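Long-range contacts in imelysin (Bacteroides ovatus, PDB 3N8U), which is of unproven function but, as a bacterial imelysin-family protein, may act as a peptidase or take part in iron uptake: residues A[26-31]-A[257-262]; A[33-38]-A[247-252]; A[173-178]-A[192-197]. All coordinates share one frame; numbering follows the deposited sequence. Where two conformers were deposited one is given.

All three contacts join antiparallel helix segments that meet at the same 164°, yet their chemistry differs. Interactions 1 and 2 hold the same pair, helix 21-47 and helix 223-261, with centres 13 Å apart. Interaction 1, nearer the end of helix 223-261, is partly buried and has an arginine spread over an alanine methyl, with the segment axes farthest apart of the three. Interaction 2 is more deeply buried, closer, and uses an asparagine bond to a backbone carbonyl. Interaction 3, across the chain's centre from interaction 2, joins a different pair, 158-177 and 189-214; it is buried, has the closest axes, and is made by methyl and methylene groups against side chains and main chain, with no hydrogen bond or salt bridge across it.

Interaction 1: residues A[26-31]-A[257-262]; sequences NYMRNV and IVLADN
Arg29 lays its guanidinium over Ala260, whose CB sits 3.1 Å above the plane, displaced toward the rim; the nearest approach is Arg29 NH2 to Ala260 CB at 3.4 Å. The side chain, modelled here in one of two deposited conformers, runs extended from CG to NE, and Arg29 CG meets Ile257 CD1 at 3.9 Å, crossing that side chain at about a right angle. Its charge is met loosely. Asp261 OD1 lies in the guanidinium plane at the edge, but at 3.7 Å from Arg29 NH2 the salt bridge is long, and the two planes are turned 45° apart. One turn back, Asn26 OD1 takes a weak bond from Arg29 NH1, bent to 125°.

Met28, present as selenomethionine, adds an apolar contact on the buried side. A bend at chi3 (-55°) turns Met28 CE to Leu259 CD2, 3.6 Å away, with Met28 SE at 3.8 Å from the same methyl.

The two segments run antiparallel, and the 9.6 Å between the axes of 26-31 and 257-261 is spanned by these longer side chains. Beyond the pair, Met28 rests on Leu347 and Leu350 of helix 343-351, while Leu259 packs against Ala267, Phe268 and Ala271 of helix 265-283.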
loop_
_atom_site.group_PDB
_atom_site.type_symbol
_atom_site.label_atom_id
_atom_site.label_comp_id
_atom_site.label_asym_id
_atom_site.label_seq_id
_atom_site.Cartn_x
_atom_site.Cartn_y
_atom_site.Cartn_z
ATOM N N ASN A 26 -19.028 8.231 14.702
ATOM C CA ASN A 26 -19.494 6.893 14.347
ATOM C C ASN A 26 -18.935 6.427 13.014
ATOM O O ASN A 26 -18.557 5.251 12.883
ATOM C CB ASN A 26 -21.006 6.784 14.415
ATOM C CG ASN A 26 -21.475 6.731 15.846
ATOM O OD1 ASN A 26 -20.900 6.014 16.679
ATOM N ND2 ASN A 26 -22.445 7.564 16.192
ATOM N N TYR A 27 -18.811 7.342 12.039
ATOM C CA TYR A 27 -18.199 6.967 10.760
ATOM C C TYR A 27 -16.739 6.527 11.013
ATOM O O TYR A 27 -16.328 5.458 10.548
ATOM C CB TYR A 27 -18.238 8.161 9.775
ATOM C CG TYR A 27 -18.300 7.769 8.305
ATOM C CD1 TYR A 27 -17.635 6.639 7.835
ATOM C CD2 TYR A 27 -18.916 8.598 7.368
ATOM C CE1 TYR A 27 -17.677 6.286 6.490
ATOM C CE2 TYR A 27 -18.939 8.268 6.012
ATOM C CZ TYR A 27 -18.280 7.129 5.572
ATOM O OH TYR A 27 -18.290 6.780 4.237
HETATM N N MSE A 28 -15.972 7.326 11.788
HETATM C CA MSE A 28 -14.576 6.999 12.083
HETATM C C MSE A 28 -14.466 5.645 12.787
HETATM O O MSE A 28 -13.657 4.803 12.373
HETATM C CB MSE A 28 -13.914 8.112 12.915
HETATM C CG MSE A 28 -13.637 9.362 12.105
HETATM SE SE MSE A 28 -12.516 10.594 13.056
HETATM C CE MSE A 28 -13.601 10.790 14.709
ATOM N N ARG A 29 -15.299 5.420 13.842
ATOM C CA ARG A 29 -15.305 4.149 14.585
ATOM C C ARG A 29 -15.536 2.973 13.630
ATOM O O ARG A 29 -14.842 1.944 13.717
ATOM C CB ARG A 29 -16.434 4.132 15.639
ATOM C CG ARG A 29 -16.229 5.009 16.867
ATOM C CD ARG A 29 -17.412 4.820 17.827
ATOM N NE ARG A 29 -17.341 5.694 19.003
ATOM C CZ ARG A 29 -18.183 6.697 19.240
ATOM N NH1 ARG A 29 -19.146 6.982 18.375
ATOM N NH2 ARG A 29 -18.051 7.439 20.331
ATOM N N ASN A 30 -16.555 3.091 12.758
ATOM C CA ASN A 30 -16.924 2.004 11.844
ATOM C C ASN A 30 -15.821 1.718 10.829
ATOM O O ASN A 30 -15.462 0.559 10.625
ATOM C CB ASN A 30 -18.252 2.310 11.156
ATOM C CG ASN A 30 -19.436 2.010 12.040
ATOM O OD1 ASN A 30 -19.642 0.874 12.469
ATOM N ND2 ASN A 30 -20.242 3.007 12.311
ATOM N N VAL A 31 -15.242 2.777 10.233
ATOM C CA VAL A 31 -14.156 2.592 9.267
ATOM C C VAL A 31 -12.905 1.979 9.937
ATOM O O VAL A 31 -12.294 1.051 9.385
ATOM C CB VAL A 31 -13.869 3.906 8.510
ATOM C CG1 VAL A 31 -12.533 3.846 7.768
ATOM C CG2 VAL A 31 -15.000 4.208 7.543
ATOM N N ILE A 257 -11.133 5.557 19.008
ATOM C CA ILE A 257 -12.038 5.443 20.156
ATOM C C ILE A 257 -11.748 6.559 21.167
ATOM O O ILE A 257 -12.671 7.205 21.648
ATOM C CB ILE A 257 -11.954 4.027 20.804
ATOM C CG1 ILE A 257 -12.496 2.931 19.842
ATOM C CG2 ILE A 257 -12.650 3.981 22.182
ATOM C CD1 ILE A 257 -13.983 3.042 19.409
ATOM N N VAL A 258 -10.455 6.816 21.446
ATOM C CA VAL A 258 -10.083 7.899 22.364
ATOM C C VAL A 258 -10.676 9.234 21.843
ATOM O O VAL A 258 -11.287 9.989 22.609
ATOM C CB VAL A 258 -8.529 7.976 22.534
ATOM C CG1 VAL A 258 -8.100 9.323 23.129
ATOM C CG2 VAL A 258 -8.020 6.827 23.400
ATOM N N LEU A 259 -10.489 9.506 20.541
ATOM C CA LEU A 259 -10.941 10.740 19.906
ATOM C C LEU A 259 -12.472 10.851 19.945
ATOM O O LEU A 259 -13.009 11.883 20.348
ATOM C CB LEU A 259 -10.420 10.746 18.450
ATOM C CG LEU A 259 -11.010 11.789 17.498
ATOM C CD1 LEU A 259 -10.765 13.231 18.006
ATOM C CD2 LEU A 259 -10.444 11.619 16.109
ATOM N N ALA A 260 -13.166 9.754 19.599
ATOM C CA ALA A 260 -14.622 9.736 19.563
ATOM C C ALA A 260 -15.214 9.954 20.946
ATOM O O ALA A 260 -16.232 10.640 21.067
ATOM C CB ALA A 260 -15.105 8.417 18.983
ATOM N N ASP A 261 -14.557 9.406 22.007
ATOM C CA ASP A 261 -15.040 9.521 23.386
ATOM C C ASP A 261 -14.771 10.889 23.988
ATOM O O ASP A 261 -15.524 11.323 24.876
ATOM C CB ASP A 261 -14.415 8.434 24.281
ATOM C CG ASP A 261 -14.961 7.039 24.047
ATOM O OD1 ASP A 261 -16.000 6.913 23.347
ATOM O OD2 ASP A 261 -14.334 6.069 24.530
ATOM N N ASN A 262 -13.652 11.537 23.581
ATOM C CA ASN A 262 -13.302 12.849 24.123
ATOM C C ASN A 262 -12.683 13.679 23.029
ATOM O O ASN A 262 -11.457 13.815 22.953
ATOM C CB ASN A 262 -12.356 12.739 25.327
ATOM C CG ASN A 262 -13.020 12.237 26.574
ATOM O OD1 ASN A 262 -13.773 12.962 27.248
ATOM N ND2 ASN A 262 -12.722 10.995 26.936
#

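Interaction 2: residues A[33-38]-A[247-252]; sequences ALLKTD and EKNDAL
Asn249 meets Leu35 and Lys36 where two long helices, 21-47 and 223-261, pack antiparallel in the predominantly helical imelysin fold; the axes of 33-38 and 247-252 approach to 8.5 Å. Along 247-252 it is the first residue to touch the other helix: its side chain sets out toward the partner, and Asn249 CB lies 4.1 Å from Lys36 CA. Its amide makes the hydrogen bond that links the segments, from Asn249 ND2 to Leu35 O at 3.0 Å, fairly straight at the hydrogen with an N-H...O angle of 155°. The carbonyl oxygen lies near the plane of the amide. The donor, however, stands well above the carbonyl plane, 69° out of it and not on a lone pair. Replacing Asn249 by an alanine would probably leave Leu35 O without its cross-helix donor and open a gap beside Leu35 CB, against which ND2 now packs.

Asp250 follows, on the more open flank. With chi1 at 171°, the lysine chain of Lys36 leaves on the side away from the main-chain N and extends past the carboxylate: Asp250 OD1 lies 3.2 Å from Lys36 CG but 4.9 Å from Lys36 NZ. Opposite charges thus approach without direct ionic contact, a detail that depends on the conformer, since both side chains were deposited in two.

Leu252 returns to the buried side, where Phe344 of helix 343-351 touches it together with Leu35 and Asn249; Leu252 CD2 comes within 4.4 Å of Leu35 CD1. Back at the flank, a water accepts from Lys36 NZ at 2.8 Å and donates a weak bond to Asp250 O at 3.4 Å.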
loop_
_atom_site.group_PDB
_atom_site.type_symbol
_atom_site.label_atom_id
_atom_site.label_comp_id
_atom_site.label_asym_id
_atom_site.label_seq_id
_atom_site.Cartn_x
_atom_site.Cartn_y
_atom_site.Cartn_z
ATOM N N ALA A 33 -12.867 0.090 12.669
ATOM C CA ALA A 33 -13.178 -1.285 13.065
ATOM C C ALA A 33 -12.995 -2.224 11.845
ATOM O O ALA A 33 -12.421 -3.306 11.976
ATOM C CB ALA A 33 -14.607 -1.369 13.582
ATOM N N LEU A 34 -13.463 -1.792 10.660
ATOM C CA LEU A 34 -13.307 -2.591 9.434
ATOM C C LEU A 34 -11.832 -2.722 9.037
ATOM O O LEU A 34 -11.424 -3.801 8.620
ATOM C CB LEU A 34 -14.118 -1.968 8.290
ATOM C CG LEU A 34 -15.637 -2.138 8.432
ATOM C CD1 LEU A 34 -16.362 -1.223 7.489
ATOM C CD2 LEU A 34 -16.053 -3.607 8.203
ATOM N N LEU A 35 -11.022 -1.655 9.236
ATOM C CA LEU A 35 -9.573 -1.701 8.935
ATOM C C LEU A 35 -8.888 -2.693 9.869
ATOM O O LEU A 35 -7.997 -3.437 9.443
ATOM C CB LEU A 35 -8.942 -0.303 9.092
ATOM C CG LEU A 35 -9.100 0.606 7.892
ATOM C CD1 LEU A 35 -8.822 2.044 8.275
ATOM C CD2 LEU A 35 -8.122 0.189 6.752
ATOM N N LYS A 36 -9.340 -2.737 11.139
ATOM C CA LYS A 36 -8.812 -3.655 12.144
ATOM C C LYS A 36 -9.134 -5.103 11.724
ATOM O O LYS A 36 -8.257 -5.978 11.755
ATOM C CB LYS A 36 -9.442 -3.300 13.507
ATOM C CG LYS A 36 -9.185 -4.267 14.638
ATOM C CD LYS A 36 -9.554 -3.592 15.952
ATOM C CE LYS A 36 -9.824 -4.576 17.056
ATOM N NZ LYS A 36 -10.460 -3.912 18.225
ATOM N N THR A 37 -10.392 -5.350 11.305
ATOM C CA THR A 37 -10.841 -6.662 10.861
ATOM C C THR A 37 -10.070 -7.112 9.623
ATOM O O THR A 37 -9.583 -8.252 9.575
ATOM C CB THR A 37 -12.350 -6.646 10.622
ATOM O OG1 THR A 37 -12.979 -6.377 11.870
ATOM C CG2 THR A 37 -12.873 -7.973 10.033
ATOM N N ASP A 38 -9.954 -6.224 8.623
ATOM C CA ASP A 38 -9.265 -6.568 7.387
ATOM C C ASP A 38 -7.805 -6.911 7.629
ATOM O O ASP A 38 -7.319 -7.935 7.111
ATOM C CB ASP A 38 -9.412 -5.431 6.377
ATOM C CG ASP A 38 -10.822 -5.290 5.816
ATOM O OD1 ASP A 38 -11.575 -6.313 5.804
ATOM O OD2 ASP A 38 -11.163 -4.192 5.370
ATOM N N GLU A 247 -1.142 -5.055 14.119
ATOM C CA GLU A 247 -0.896 -4.380 15.395
ATOM C C GLU A 247 -1.203 -2.909 15.301
ATOM O O GLU A 247 -1.836 -2.339 16.195
ATOM C CB GLU A 247 0.565 -4.570 15.822
ATOM C CG GLU A 247 0.879 -5.981 16.282
ATOM C CD GLU A 247 2.346 -6.270 16.552
ATOM O OE1 GLU A 247 3.188 -5.359 16.370
ATOM O OE2 GLU A 247 2.650 -7.413 16.961
ATOM N N LYS A 248 -0.773 -2.279 14.208
ATOM C CA LYS A 248 -0.944 -0.837 14.051
ATOM C C LYS A 248 -2.358 -0.423 13.678
ATOM O O LYS A 248 -2.801 0.660 14.076
ATOM C CB LYS A 248 0.124 -0.264 13.123
ATOM C CG LYS A 248 1.508 -0.382 13.760
ATOM C CD LYS A 248 2.640 -0.117 12.796
ATOM C CE LYS A 248 3.972 -0.121 13.520
ATOM N NZ LYS A 248 4.345 -1.484 14.010
ATOM N N ASN A 249 -3.121 -1.325 13.023
ATOM C CA ASN A 249 -4.531 -1.024 12.752
ATOM C C ASN A 249 -5.327 -1.167 14.048
ATOM O O ASN A 249 -6.271 -0.416 14.261
ATOM C CB ASN A 249 -5.112 -1.857 11.623
ATOM C CG ASN A 249 -4.785 -1.293 10.256
ATOM O OD1 ASN A 249 -3.990 -0.360 10.118
ATOM N ND2 ASN A 249 -5.473 -1.774 9.233
ATOM N N ASP A 250 -4.896 -2.075 14.938
ATOM C CA ASP A 250 -5.513 -2.215 16.262
ATOM C C ASP A 250 -5.275 -0.902 17.026
ATOM O O ASP A 250 -6.208 -0.336 17.595
ATOM C CB ASP A 250 -4.879 -3.400 17.026
ATOM C CG ASP A 250 -5.348 -4.782 16.584
ATOM O OD1 ASP A 250 -6.280 -4.858 15.767
ATOM O OD2 ASP A 250 -4.814 -5.780 17.102
ATOM N N ALA A 251 -4.004 -0.393 16.998
ATOM C CA ALA A 251 -3.673 0.859 17.692
ATOM C C ALA A 251 -4.438 2.040 17.090
ATOM O O ALA A 251 -4.905 2.910 17.821
ATOM C CB ALA A 251 -2.176 1.112 17.644
ATOM N N LEU A 252 -4.625 2.038 15.764
ATOM C CA LEU A 252 -5.363 3.104 15.089
ATOM C C LEU A 252 -6.832 3.115 15.541
ATOM O O LEU A 252 -7.382 4.184 15.811
ATOM C CB LEU A 252 -5.272 2.901 13.574
ATOM C CG LEU A 252 -6.111 3.811 12.679
ATOM C CD1 LEU A 252 -5.805 5.300 12.942
ATOM C CD2 LEU A 252 -5.842 3.478 11.207
HETATM O O HOH W 1 -8.184 -2.587 19.253
#

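Interaction 3: residues A[173-178]-A[192-197]; sequences KAIQDI and VAAMDA
Ile175 and Ile178 both reach Ala194 by the same first torsion, with CG1 beside the backbone N and anti to the carbonyl carbon (chi1 -64° and -61°). Both branches are then extended alike, and the atom that touches differs with the places of the two residues on the chain. Ile175 meets the methyl with the middle of its longer branch, Ile175 CG1 lying 4.1 Å from Ala194 CB. In Ile178 it is the end of the branch, and Ile178 CD1 meets Ala194 CB at 4.0 Å.

Ala174 forms the centre of the contact. Its CB presses on the opposite backbone, Ala174 CB lying 3.6 Å from Ala194 CA, and also meets Ala197 CB, one turn further along, at 4.0 Å. In return Ala194 CB lies against the Ala174 carbonyl group, 3.9 Å from Ala174 O. With methyl groups facing main chain in both directions, the backbones come close: Ala174 CA and Ala194 CA are 4.7 Å apart, and the axes of 173-177 and 192-197 approach to 8.2 Å. No hydrogen bond crosses between the segments, so the evidence here is for tight van der Waals packing.

The contact closes a helical hairpin, helix 158-177 turning back through a loop into helix 189-214. Ile175 also touches Val89 of helix 71-102 and Tyr125, Thr126 and Ile129 of helix 121-137. Arg122, on that last helix, hydrogen-bonds Gln176 O near the hairpin's turn, while Met195 touches Ile94 and Tyr98 of helix 71-102.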
loop_
_atom_site.group_PDB
_atom_site.type_symbol
_atom_site.label_atom_id
_atom_site.label_comp_id
_atom_site.label_asym_id
_atom_site.label_seq_id
_atom_site.Cartn_x
_atom_site.Cartn_y
_atom_site.Cartn_z
ATOM N N LYS A 173 14.530 8.337 -3.860
ATOM C CA LYS A 173 15.078 9.685 -3.759
ATOM C C LYS A 173 14.315 10.665 -4.669
ATOM O O LYS A 173 14.024 11.801 -4.243
ATOM C CB LYS A 173 16.565 9.674 -4.123
ATOM C CG LYS A 173 17.184 11.077 -4.075
ATOM C CD LYS A 173 18.703 11.073 -4.219
ATOM C CE LYS A 173 19.271 12.485 -4.358
ATOM N NZ LYS A 173 18.641 13.449 -3.402
ATOM N N ALA A 174 13.940 10.227 -5.891
ATOM C CA ALA A 174 13.248 11.132 -6.831
ATOM C C ALA A 174 11.860 11.504 -6.306
ATOM O O ALA A 174 11.430 12.656 -6.422
ATOM C CB ALA A 174 13.142 10.506 -8.208
ATOM N N ILE A 175 11.193 10.560 -5.647
ATOM C CA ILE A 175 9.874 10.893 -5.096
ATOM C C ILE A 175 10.060 11.870 -3.923
ATOM O O ILE A 175 9.310 12.859 -3.806
ATOM C CB ILE A 175 9.127 9.618 -4.666
ATOM C CG1 ILE A 175 8.838 8.710 -5.918
ATOM C CG2 ILE A 175 7.803 9.999 -3.960
ATOM C CD1 ILE A 175 8.396 7.306 -5.556
ATOM N N GLN A 176 11.051 11.612 -3.049
ATOM C CA GLN A 176 11.320 12.506 -1.915
ATOM C C GLN A 176 11.736 13.909 -2.382
ATOM O O GLN A 176 11.408 14.898 -1.707
ATOM C CB GLN A 176 12.381 11.907 -0.984
ATOM C CG GLN A 176 11.830 10.719 -0.172
ATOM C CD GLN A 176 10.845 11.187 0.893
ATOM O OE1 GLN A 176 11.186 12.010 1.770
ATOM N NE2 GLN A 176 9.613 10.684 0.841
ATOM N N ASP A 177 12.363 14.000 -3.584
ATOM C CA ASP A 177 12.799 15.277 -4.165
ATOM C C ASP A 177 11.643 16.131 -4.688
ATOM O O ASP A 177 11.843 17.317 -4.936
ATOM C CB ASP A 177 13.840 15.054 -5.261
ATOM C CG ASP A 177 15.227 14.728 -4.738
ATOM O OD1 ASP A 177 15.465 14.915 -3.531
ATOM O OD2 ASP A 177 16.075 14.316 -5.542
ATOM N N ILE A 178 10.457 15.545 -4.895
ATOM C CA ILE A 178 9.308 16.374 -5.261
ATOM C C ILE A 178 9.093 17.321 -4.067
ATOM O O ILE A 178 9.105 16.876 -2.916
ATOM C CB ILE A 178 8.046 15.520 -5.497
ATOM C CG1 ILE A 178 8.270 14.511 -6.654
ATOM C CG2 ILE A 178 6.800 16.428 -5.748
ATOM C CD1 ILE A 178 7.130 13.496 -6.798
ATOM N N VAL A 192 8.275 14.817 -12.989
ATOM C CA VAL A 192 8.699 14.121 -14.199
ATOM C C VAL A 192 9.907 13.192 -13.888
ATOM O O VAL A 192 9.913 12.029 -14.301
ATOM C CB VAL A 192 9.030 15.108 -15.336
ATOM C CG1 VAL A 192 9.602 14.372 -16.565
ATOM C CG2 VAL A 192 7.788 15.910 -15.723
ATOM N N ALA A 193 10.886 13.689 -13.097
ATOM C CA ALA A 193 12.089 12.881 -12.740
ATOM C C ALA A 193 11.673 11.653 -11.910
ATOM O O ALA A 193 12.216 10.548 -12.103
ATOM C CB ALA A 193 13.089 13.728 -11.959
ATOM N N ALA A 194 10.646 11.808 -11.057
ATOM C CA ALA A 194 10.150 10.655 -10.287
ATOM C C ALA A 194 9.465 9.646 -11.180
ATOM O O ALA A 194 9.679 8.436 -11.009
ATOM C CB ALA A 194 9.205 11.118 -9.189
HETATM N N MSE A 195 8.683 10.122 -12.176
HETATM C CA MSE A 195 8.051 9.211 -13.119
HETATM C C MSE A 195 9.115 8.462 -13.898
HETATM O O MSE A 195 9.020 7.239 -14.069
HETATM C CB MSE A 195 7.098 9.948 -14.053
HETATM C CG MSE A 195 5.867 10.439 -13.307
HETATM SE SE MSE A 195 4.737 11.537 -14.481
HETATM C CE MSE A 195 4.009 10.155 -15.709
ATOM N N ASP A 196 10.153 9.186 -14.359
ATOM C CA ASP A 196 11.240 8.562 -15.129
ATOM C C ASP A 196 11.928 7.482 -14.306
ATOM O O ASP A 196 12.162 6.355 -14.820
ATOM C CB ASP A 196 12.276 9.609 -15.588
ATOM C CG ASP A 196 11.783 10.557 -16.669
ATOM O OD1 ASP A 196 10.721 10.275 -17.270
ATOM O OD2 ASP A 196 12.465 11.565 -16.925
ATOM N N ALA A 197 12.288 7.819 -13.037
ATOM C CA ALA A 197 12.981 6.868 -12.139
ATOM C C ALA A 197 12.106 5.622 -11.844
ATOM O O ALA A 197 12.620 4.494 -11.809
ATOM C CB ALA A 197 13.403 7.557 -10.849
#